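Local coordinates for protein fumarate reductase iron-sulfur subunit (Mycolicibacterium smegmatis, PDB 7D6V) that probably relays electrons from succinate oxidation through its 2Fe-2S, 4Fe-4S and 3Fe-4S clusters towards quinone as the iron-sulfur subunit of succinate dehydrogenase Sdh1, at residues B[189-203]-B[224-236]. Sequence-based numbering, arbitrary orientation.
With F3S (Fe3-s4 cluster), chain G; UQ1 (ubiquinone-1), chain H.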
loop_
_atom_site.group_PDB
_atom_site.type_symbol
_atom_site.label_atom_id
_atom_site.label_comp_id
_atom_site.label_asym_id
_atom_site.label_seq_id
_atom_site.Cartn_x
_atom_site.Cartn_y
_atom_site.Cartn_z
ATOM N N ASP B 189 2.505 -5.074 -26.473
ATOM C CA ASP B 189 3.961 -5.058 -26.345
ATOM C C ASP B 189 4.436 -3.937 -25.424
ATOM O O ASP B 189 5.049 -4.196 -24.382
ATOM C CB ASP B 189 4.599 -4.930 -27.730
ATOM C CG ASP B 189 6.070 -5.290 -27.730
ATOM O OD1 ASP B 189 6.605 -5.623 -26.655
ATOM O OD2 ASP B 189 6.690 -5.250 -28.812
ATOM N N ARG B 190 4.174 -2.683 -25.800
ATOM C CA ARG B 190 4.475 -1.468 -25.041
ATOM C C ARG B 190 5.961 -1.125 -24.985
ATOM O O ARG B 190 6.314 -0.069 -24.441
ATOM C CB ARG B 190 3.944 -1.519 -23.602
ATOM C CG ARG B 190 2.445 -1.681 -23.484
ATOM C CD ARG B 190 2.029 -1.697 -22.026
ATOM N NE ARG B 190 0.715 -2.301 -21.830
ATOM C CZ ARG B 190 0.501 -3.608 -21.746
ATOM N NH1 ARG B 190 1.512 -4.456 -21.845
ATOM N NH2 ARG B 190 -0.727 -4.068 -21.567
ATOM N N LYS B 191 6.844 -1.965 -25.527
ATOM C CA LYS B 191 8.277 -1.713 -25.414
ATOM C C LYS B 191 8.684 -0.447 -26.159
ATOM O O LYS B 191 9.437 0.377 -25.632
ATOM C CB LYS B 191 9.062 -2.919 -25.930
ATOM C CG LYS B 191 9.109 -4.092 -24.966
ATOM C CD LYS B 191 9.975 -5.209 -25.513
ATOM C CE LYS B 191 9.889 -6.454 -24.654
ATOM N NZ LYS B 191 8.557 -7.100 -24.746
ATOM N N GLU B 192 8.199 -0.277 -27.391
ATOM C CA GLU B 192 8.527 0.923 -28.157
ATOM C C GLU B 192 7.965 2.178 -27.505
ATOM O O GLU B 192 8.639 3.212 -27.451
ATOM C CB GLU B 192 8.011 0.797 -29.589
ATOM C CG GLU B 192 8.670 -0.294 -30.391
ATOM C CD GLU B 192 10.141 -0.026 -30.606
ATOM O OE1 GLU B 192 10.967 -0.809 -30.102
ATOM O OE2 GLU B 192 10.475 0.970 -31.282
ATOM N N MET B 193 6.727 2.111 -27.012
ATOM C CA MET B 193 6.115 3.309 -26.457
ATOM C C MET B 193 6.756 3.706 -25.137
ATOM O O MET B 193 6.819 4.900 -24.823
ATOM C CB MET B 193 4.608 3.120 -26.288
ATOM C CG MET B 193 4.212 2.064 -25.292
ATOM S SD MET B 193 2.434 1.812 -25.209
ATOM C CE MET B 193 2.137 0.949 -26.746
ATOM N N ALA B 194 7.256 2.732 -24.369
ATOM C CA ALA B 194 7.950 3.052 -23.127
ATOM C C ALA B 194 9.138 3.971 -23.369
ATOM O O ALA B 194 9.467 4.799 -22.514
ATOM C CB ALA B 194 8.409 1.771 -22.433
ATOM N N GLN B 195 9.787 3.842 -24.522
ATOM C CA GLN B 195 10.909 4.693 -24.890
ATOM C C GLN B 195 10.467 5.951 -25.624
ATOM O O GLN B 195 11.025 7.028 -25.391
ATOM C CB GLN B 195 11.893 3.904 -25.757
ATOM C CG GLN B 195 13.156 4.654 -26.155
ATOM C CD GLN B 195 14.004 5.055 -24.969
ATOM O OE1 GLN B 195 14.030 6.219 -24.577
ATOM N NE2 GLN B 195 14.700 4.092 -24.388
ATOM N N ASP B 196 9.463 5.845 -26.494
ATOM C CA ASP B 196 9.141 6.940 -27.403
ATOM C C ASP B 196 8.169 7.960 -26.817
ATOM O O ASP B 196 8.339 9.162 -27.043
ATOM C CB ASP B 196 8.582 6.381 -28.710
ATOM C CG ASP B 196 9.611 5.591 -29.487
ATOM O OD1 ASP B 196 10.783 6.016 -29.521
ATOM O OD2 ASP B 196 9.254 4.545 -30.068
ATOM N N GLU B 197 7.147 7.527 -26.078
ATOM C CA GLU B 197 6.181 8.461 -25.513
ATOM C C GLU B 197 6.287 8.644 -24.010
ATOM O O GLU B 197 5.885 9.694 -23.505
ATOM C CB GLU B 197 4.746 8.040 -25.867
ATOM C CG GLU B 197 4.405 8.159 -27.350
ATOM C CD GLU B 197 4.866 6.980 -28.176
ATOM O OE1 GLU B 197 5.404 6.026 -27.591
ATOM O OE2 GLU B 197 4.695 7.012 -29.412
ATOM N N PHE B 198 6.815 7.670 -23.281
ATOM C CA PHE B 198 6.932 7.780 -21.836
ATOM C C PHE B 198 8.352 8.069 -21.373
ATOM O O PHE B 198 8.589 8.160 -20.166
ATOM C CB PHE B 198 6.395 6.510 -21.177
ATOM C CG PHE B 198 4.999 6.165 -21.604
ATOM C CD1 PHE B 198 3.945 7.014 -21.316
ATOM C CD2 PHE B 198 4.740 5.004 -22.310
ATOM C CE1 PHE B 198 2.662 6.707 -21.714
ATOM C CE2 PHE B 198 3.458 4.693 -22.710
ATOM C CZ PHE B 198 2.419 5.544 -22.411
ATOM N N GLY B 199 9.293 8.229 -22.300
ATOM C CA GLY B 199 10.611 8.747 -21.991
ATOM C C GLY B 199 11.483 7.912 -21.079
ATOM O O GLY B 199 12.085 8.445 -20.147
ATOM N N LEU B 200 11.573 6.605 -21.336
ATOM C CA LEU B 200 12.442 5.759 -20.524
ATOM C C LEU B 200 13.904 6.173 -20.643
ATOM O O LEU B 200 14.696 5.924 -19.728
ATOM C CB LEU B 200 12.266 4.295 -20.920
ATOM C CG LEU B 200 13.002 3.238 -20.095
ATOM C CD1 LEU B 200 12.687 3.382 -18.619
ATOM C CD2 LEU B 200 12.654 1.851 -20.587
ATOM N N GLY B 201 14.283 6.813 -21.751
ATOM C CA GLY B 201 15.652 7.265 -21.915
ATOM C C GLY B 201 16.043 8.398 -20.992
ATOM O O GLY B 201 17.235 8.589 -20.736
ATOM N N TYR B 202 15.067 9.158 -20.491
ATOM C CA TYR B 202 15.369 10.240 -19.562
ATOM C C TYR B 202 15.910 9.713 -18.245
ATOM O O TYR B 202 16.623 10.430 -17.537
ATOM C CB TYR B 202 14.126 11.088 -19.318
ATOM C CG TYR B 202 13.860 12.089 -20.409
ATOM C CD1 TYR B 202 12.999 11.791 -21.453
ATOM C CD2 TYR B 202 14.473 13.330 -20.400
ATOM C CE1 TYR B 202 12.758 12.702 -22.452
ATOM C CE2 TYR B 202 14.237 14.246 -21.394
ATOM C CZ TYR B 202 13.380 13.928 -22.417
ATOM O OH TYR B 202 13.142 14.841 -23.414
ATOM N N CYS B 203 15.478 8.498 -18.055
ATOM C CA CYS B 203 15.944 7.897 -16.815
ATOM C C CYS B 203 17.423 7.561 -16.927
ATOM O O CYS B 203 17.803 6.630 -17.642
ATOM C CB CYS B 203 15.134 6.646 -16.490
ATOM S SG CYS B 203 15.622 5.816 -14.960
ATOM N N LEU B 224 13.322 -1.062 -14.061
ATOM C CA LEU B 224 13.812 -0.064 -15.006
ATOM C C LEU B 224 14.944 -0.603 -15.872
ATOM O O LEU B 224 14.931 -0.427 -17.093
ATOM C CB LEU B 224 14.265 1.182 -14.252
ATOM C CG LEU B 224 13.219 1.770 -13.314
ATOM C CD1 LEU B 224 13.793 2.959 -12.608
ATOM C CD2 LEU B 224 11.961 2.147 -14.073
ATOM N N ILE B 225 15.945 -1.233 -15.256
ATOM C CA ILE B 225 17.038 -1.819 -16.033
ATOM C C ILE B 225 16.555 -2.948 -16.940
ATOM O O ILE B 225 16.980 -2.995 -18.105
ATOM C CB ILE B 225 18.184 -2.243 -15.097
ATOM C CG1 ILE B 225 18.868 -1.010 -14.508
ATOM C CG2 ILE B 225 19.199 -3.097 -15.836
ATOM C CD1 ILE B 225 19.749 -1.304 -13.329
ATOM N N PRO B 226 15.715 -3.889 -16.484
ATOM C CA PRO B 226 15.173 -4.878 -17.433
ATOM C C PRO B 226 14.415 -4.264 -18.596
ATOM O O PRO B 226 14.542 -4.739 -19.732
ATOM C CB PRO B 226 14.259 -5.732 -16.546
ATOM C CG PRO B 226 14.852 -5.635 -15.211
ATOM C CD PRO B 226 15.372 -4.242 -15.095
ATOM N N MET B 227 13.636 -3.209 -18.353
ATOM C CA MET B 227 12.909 -2.581 -19.449
ATOM C C MET B 227 13.851 -1.852 -20.393
ATOM O O MET B 227 13.620 -1.826 -21.604
ATOM C CB MET B 227 11.842 -1.630 -18.913
ATOM C CG MET B 227 10.654 -2.339 -18.303
ATOM S SD MET B 227 9.651 -3.220 -19.516
ATOM C CE MET B 227 9.368 -1.944 -20.734
ATOM N N LYS B 228 14.918 -1.256 -19.862
ATOM C CA LYS B 228 15.921 -0.646 -20.728
ATOM C C LYS B 228 16.606 -1.696 -21.591
ATOM O O LYS B 228 16.887 -1.455 -22.769
ATOM C CB LYS B 228 16.945 0.119 -19.892
ATOM C CG LYS B 228 16.458 1.470 -19.414
ATOM C CD LYS B 228 17.435 2.095 -18.443
ATOM C CE LYS B 228 17.004 3.499 -18.051
ATOM N NZ LYS B 228 17.452 4.527 -19.026
ATOM N N GLU B 229 16.873 -2.871 -21.023
ATOM C CA GLU B 229 17.466 -3.951 -21.805
ATOM C C GLU B 229 16.516 -4.446 -22.890
ATOM O O GLU B 229 16.946 -4.755 -24.006
ATOM C CB GLU B 229 17.882 -5.089 -20.879
ATOM C CG GLU B 229 19.079 -4.761 -20.008
ATOM C CD GLU B 229 20.349 -4.563 -20.814
ATOM O OE1 GLU B 229 20.811 -5.529 -21.456
ATOM O OE2 GLU B 229 20.887 -3.438 -20.811
ATOM N N ARG B 230 15.219 -4.531 -22.587
ATOM C CA ARG B 230 14.246 -4.924 -23.607
ATOM C C ARG B 230 14.122 -3.867 -24.702
ATOM O O ARG B 230 14.006 -4.196 -25.892
ATOM C CB ARG B 230 12.897 -5.198 -22.948
ATOM C CG ARG B 230 12.959 -6.334 -21.948
ATOM C CD ARG B 230 11.660 -6.550 -21.208
ATOM N NE ARG B 230 11.774 -7.681 -20.294
ATOM C CZ ARG B 230 10.785 -8.517 -20.002
ATOM N NH1 ARG B 230 9.590 -8.355 -20.547
ATOM N NH2 ARG B 230 10.990 -9.519 -19.162
ATOM N N VAL B 231 14.149 -2.589 -24.324
ATOM C CA VAL B 231 14.128 -1.521 -25.315
ATOM C C VAL B 231 15.372 -1.587 -26.191
ATOM O O VAL B 231 15.309 -1.343 -27.399
ATOM C CB VAL B 231 13.986 -0.151 -24.623
ATOM C CG1 VAL B 231 14.257 0.975 -25.603
ATOM C CG2 VAL B 231 12.602 -0.005 -24.027
ATOM N N ALA B 232 16.520 -1.917 -25.597
ATOM C CA ALA B 232 17.738 -2.081 -26.384
ATOM C C ALA B 232 17.631 -3.274 -27.323
ATOM O O ALA B 232 18.149 -3.234 -28.443
ATOM C CB ALA B 232 18.942 -2.227 -25.459
ATOM N N ASP B 233 16.982 -4.350 -26.875
ATOM C CA ASP B 233 16.651 -5.454 -27.772
ATOM C C ASP B 233 15.908 -4.946 -28.996
ATOM O O ASP B 233 16.241 -5.288 -30.134
ATOM C CB ASP B 233 15.782 -6.485 -27.052
ATOM C CG ASP B 233 16.580 -7.465 -26.240
ATOM O OD1 ASP B 233 17.822 -7.460 -26.329
ATOM O OD2 ASP B 233 15.944 -8.255 -25.517
ATOM N N ARG B 234 14.884 -4.129 -28.769
ATOM C CA ARG B 234 14.025 -3.702 -29.868
ATOM C C ARG B 234 14.665 -2.640 -30.757
ATOM O O ARG B 234 14.377 -2.596 -31.957
ATOM C CB ARG B 234 12.700 -3.181 -29.317
ATOM C CG ARG B 234 11.771 -4.256 -28.796
ATOM C CD ARG B 234 11.318 -5.170 -29.915
ATOM N NE ARG B 234 10.159 -5.965 -29.526
ATOM C CZ ARG B 234 10.228 -7.101 -28.841
ATOM N NH1 ARG B 234 11.408 -7.580 -28.469
ATOM N NH2 ARG B 234 9.121 -7.760 -28.530
ATOM N N LYS B 235 15.523 -1.787 -30.208
ATOM C CA LYS B 235 15.934 -0.565 -30.890
ATOM C C LYS B 235 17.434 -0.423 -31.091
ATOM O O LYS B 235 17.858 0.091 -32.126
ATOM C CB LYS B 235 15.426 0.658 -30.115
ATOM C CG LYS B 235 13.932 0.875 -30.192
ATOM C CD LYS B 235 13.494 1.977 -29.251
ATOM C CE LYS B 235 13.777 3.343 -29.834
ATOM N NZ LYS B 235 12.796 3.707 -30.889
ATOM N N TYR B 236 18.253 -0.849 -30.132
ATOM C CA TYR B 236 19.668 -0.497 -30.112
ATOM C C TYR B 236 20.572 -1.720 -30.205
ATOM O O TYR B 236 21.671 -1.726 -29.649
ATOM C CB TYR B 236 20.000 0.307 -28.857
ATOM C CG TYR B 236 19.093 1.488 -28.631
ATOM C CD1 TYR B 236 18.971 2.487 -29.584
ATOM C CD2 TYR B 236 18.357 1.606 -27.463
ATOM C CE1 TYR B 236 18.144 3.564 -29.385
ATOM C CE2 TYR B 236 17.526 2.684 -27.254
ATOM C CZ TYR B 236 17.424 3.659 -28.219
ATOM O OH TYR B 236 16.599 4.738 -28.021
HETATM FE FE1 F3S G . 14.110 8.158 -10.768
HETATM FE FE3 F3S G . 15.051 5.723 -10.135
HETATM FE FE4 F3S G . 15.397 6.588 -12.657
HETATM S S1 F3S G . 15.388 7.630 -9.033
HETATM S S2 F3S G . 15.595 8.825 -12.400
HETATM S S3 F3S G . 13.364 6.169 -11.638
HETATM S S4 F3S G . 16.813 5.264 -11.500
HETATM C C1 UQ1 H . 20.398 5.923 -32.175
HETATM O O1 UQ1 H . 19.819 4.894 -32.230
HETATM C C2 UQ1 H . 19.625 7.235 -32.081
HETATM O O2 UQ1 H . 18.226 7.226 -32.060
HETATM C CM2 UQ1 H . 17.630 7.672 -33.244
HETATM C C3 UQ1 H . 20.380 8.559 -32.010
HETATM O O3 UQ1 H . 19.674 9.763 -31.925
HETATM C CM3 UQ1 H . 19.344 10.142 -30.620
HETATM C C4 UQ1 H . 21.904 8.569 -32.035
HETATM O O4 UQ1 H . 22.489 9.595 -31.980
HETATM C C5 UQ1 H . 22.676 7.256 -32.128
HETATM C CM5 UQ1 H . 24.201 7.264 -32.151
HETATM C C6 UQ1 H . 21.921 5.934 -32.201
HETATM C C7 UQ1 H . 22.689 4.620 -32.288
HETATM C C8 UQ1 H . 22.933 4.126 -30.864
HETATM C C9 UQ1 H . 22.906 2.845 -30.578
HETATM C C10 UQ1 H . 22.629 1.820 -31.674
HETATM C C11 UQ1 H . 23.152 2.388 -29.143
#
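In the ferredoxin-type 4Fe-4S dicluster domain, beside the 3Fe-4S site, helix 191-196 and the turn running on to Cys203 pack against helix 219-235, where Lys228 binds the carbonyls of Leu200 and Cys203. The axes of helices 191-196 and 224-235 cross at -105° and approach to 9.3 Å. Lys228 lays its aliphatic chain along Leu200, CG against CG, then bends at its last torsion (chi4 -85°). Its NZ hydrogen-bonds to Cys203 O, in the carbonyl plane, and to Leu200 O at 3.2 Å, tilted from that plane, while Cys203 N reaches Leu200 O from the opposite face. The lysine thus ties the cluster-ligand loop to the helix. Leu200 CD2 touches both Met227 CB and Val231 CG2, 3.9 Å from each, and Gln195 crosses Val231 at about a right angle, its CB and NE2 against Val231 CG1.

Towards the far end the contact turns ionic. Lys191 CD lies over one face of the Arg234 guanidinium, 3.8 Å above its plane, and Asp189 OD2 forms a salt bridge at the edge, 3.5 Å from Arg234 NH2. Asp189 OD1 also pairs with Lys191 NZ, which should temper the repulsion between the cations. Lys235 NZ pairs weakly with Asp196 OD1 (3.4 Å) and, at longer range, with Glu192 OE2. The Arg230 guanidinium bridges to Asp181, while its CB packs against Lys191 CE. At the cluster, Cys203 SG binds iron FE4 at 2.4 Å.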